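Local coordinates for methylmalonyl-CoA carboxyltransferase 12S subunit (Propionibacterium freudenreichii, PDB 1ON3) that transfers the carboxyl group of methylmalonyl-CoA to the biotin of the 1.3S subunit, forming propanoyl-CoA, and builds the hexameric core of transcarboxylase, at the interface of chains A and B. Coordinates in Å, arbitrary orientation; residue numbers count along the deposited sequence, not the author numbering. Chains: chain A/B, Methylmalonyl-CoA carboxyltransferase 12S subunit.

The interface of chains A and B. Residues chain A 151, 154-155, 158; chain B 412, 415-416, 437-438.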
loop_
_atom_site.group_PDB
_atom_site.type_symbol
_atom_site.label_atom_id
_atom_site.label_comp_id
_atom_site.label_asym_id
_atom_site.label_seq_id
_atom_site.Cartn_x
_atom_site.Cartn_y
_atom_site.Cartn_z
ATOM N N LEU A 151 19.972 34.350 -5.364
ATOM C CA LEU A 151 19.430 33.647 -6.526
ATOM C C LEU A 151 19.103 32.224 -6.063
ATOM O O LEU A 151 18.113 31.634 -6.479
ATOM C CB LEU A 151 20.469 33.577 -7.655
ATOM C CG LEU A 151 20.010 33.385 -9.111
ATOM C CD1 LEU A 151 21.204 32.957 -9.955
ATOM C CD2 LEU A 151 18.923 32.351 -9.216
ATOM N N TYR A 154 15.734 31.919 -4.193
ATOM C CA TYR A 154 14.558 31.810 -5.047
ATOM C C TYR A 154 14.371 30.401 -5.610
ATOM O O TYR A 154 13.236 29.938 -5.786
ATOM C CB TYR A 154 14.653 32.797 -6.206
ATOM C CG TYR A 154 14.182 34.197 -5.888
ATOM C CD1 TYR A 154 14.275 35.208 -6.844
ATOM C CD2 TYR A 154 13.571 34.498 -4.669
ATOM C CE1 TYR A 154 13.768 36.475 -6.606
ATOM C CE2 TYR A 154 13.057 35.769 -4.422
ATOM C CZ TYR A 154 13.159 36.751 -5.400
ATOM O OH TYR A 154 12.644 38.010 -5.183
ATOM N N GLY A 155 15.477 29.731 -5.918
ATOM C CA GLY A 155 15.390 28.377 -6.441
ATOM C C GLY A 155 14.696 27.497 -5.408
ATOM O O GLY A 155 13.811 26.710 -5.740
ATOM N N PHE A 158 10.914 28.388 -5.212
ATOM C CA PHE A 158 10.144 27.828 -6.316
ATOM C C PHE A 158 9.946 26.326 -6.128
ATOM O O PHE A 158 8.856 25.810 -6.365
ATOM C CB PHE A 158 10.831 28.089 -7.668
ATOM C CG PHE A 158 11.067 29.556 -7.967
ATOM C CD1 PHE A 158 10.233 30.543 -7.429
ATOM C CD2 PHE A 158 12.111 29.947 -8.806
ATOM C CE1 PHE A 158 10.436 31.896 -7.718
ATOM C CE2 PHE A 158 12.322 31.300 -9.104
ATOM C CZ PHE A 158 11.483 32.279 -8.559
ATOM N N GLY B 412 19.860 34.741 -13.522
ATOM C CA GLY B 412 18.650 34.738 -12.717
ATOM C C GLY B 412 17.657 33.611 -12.908
ATOM O O GLY B 412 18.022 32.438 -12.973
ATOM N N TYR B 415 18.029 30.673 -15.343
ATOM C CA TYR B 415 18.995 29.664 -14.910
ATOM C C TYR B 415 18.316 28.635 -13.992
ATOM O O TYR B 415 18.592 27.432 -14.049
ATOM C CB TYR B 415 20.147 30.377 -14.187
ATOM C CG TYR B 415 20.950 29.550 -13.197
ATOM C CD1 TYR B 415 21.117 29.986 -11.888
ATOM C CD2 TYR B 415 21.576 28.361 -13.576
ATOM C CE1 TYR B 415 21.886 29.262 -10.971
ATOM C CE2 TYR B 415 22.353 27.630 -12.664
ATOM C CZ TYR B 415 22.500 28.090 -11.369
ATOM O OH TYR B 415 23.269 27.389 -10.464
ATOM N N LEU B 416 17.414 29.116 -13.148
ATOM C CA LEU B 416 16.687 28.230 -12.248
ATOM C C LEU B 416 15.758 27.373 -13.107
ATOM O O LEU B 416 15.585 26.180 -12.850
ATOM C CB LEU B 416 15.895 29.055 -11.223
ATOM C CG LEU B 416 16.769 29.929 -10.313
ATOM C CD1 LEU B 416 15.920 30.780 -9.367
ATOM C CD2 LEU B 416 17.698 29.029 -9.527
ATOM N N ALA B 437 24.880 34.120 -12.491
ATOM C CA ALA B 437 24.686 35.385 -11.793
ATOM C C ALA B 437 23.210 35.649 -11.582
ATOM O O ALA B 437 22.372 35.097 -12.291
ATOM C CB ALA B 437 25.288 36.512 -12.614
ATOM N N VAL B 438 22.895 36.503 -10.614
ATOM C CA VAL B 438 21.501 36.836 -10.359
ATOM C C VAL B 438 21.053 37.759 -11.496
ATOM O O VAL B 438 19.902 37.717 -11.940
ATOM C CB VAL B 438 21.332 37.509 -8.972
ATOM C CG1 VAL B 438 21.667 38.994 -9.047
ATOM C CG2 VAL B 438 19.912 37.266 -8.449
#
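A:Leu151 and B:Leu416 meet at the apolar centre of this patch, where helix 148-164 of one subunit packs against the short helix 412-416 of its two-fold mate in the homohexamer. The two side chains run past each other in opposite directions, and the methyl CD2 of A:Leu151 presses into the fork of B:Leu416, 3.4 Å from its CD1, with CG and CD2 also in touch; the fit is slightly tighter than usual for carbon. The other methyl, A:Leu151 CD1, turns toward the aromatic ring of B:Tyr415 and lies 3.5 Å from its CD1, with CE1 next, on one flank of the ring and well away from the phenol hydroxyl. With CG anti to the backbone N (chi1 -157°), A:Leu151 reaches away from its helix and spreads its two methyls between these partners. B:Val438 covers the stem of the same side chain, CG2 standing 3.8 Å from A:Leu151 CB. Replacing A:Leu151 by alanine would probably open a gap between B:Leu416, B:Tyr415 and B:Val438 and leave the B:Leu416 fork without the methyl that fills it.

Further along helix 148-164, B:Leu416 rests in the shallow groove at A:Gly155, its methyl CD1 3.6 Å from the backbone N of A:Gly155. The other methyl, CD2, packs on the CA of A:Gly155, probably in room left by the absent side chain. The ring of A:Phe158 bounds this groove: its CE2 lies 3.6 Å from CD1 of B:Leu416, the two side chains crossing at about a right angle. A:Tyr154 adds a looser contact through CB, while its ring points away from B:Leu416.

Toward the rim the partners become backbone groups of chain B. The CA of B:Gly412, at the start of helix 412-416, lies 4.1 Å from A:Leu151 CG. Beyond it strand 435-437 ends, and the carbonyl O of B:Ala437 sits 3.4 Å from the methyl CD1 of A:Leu151.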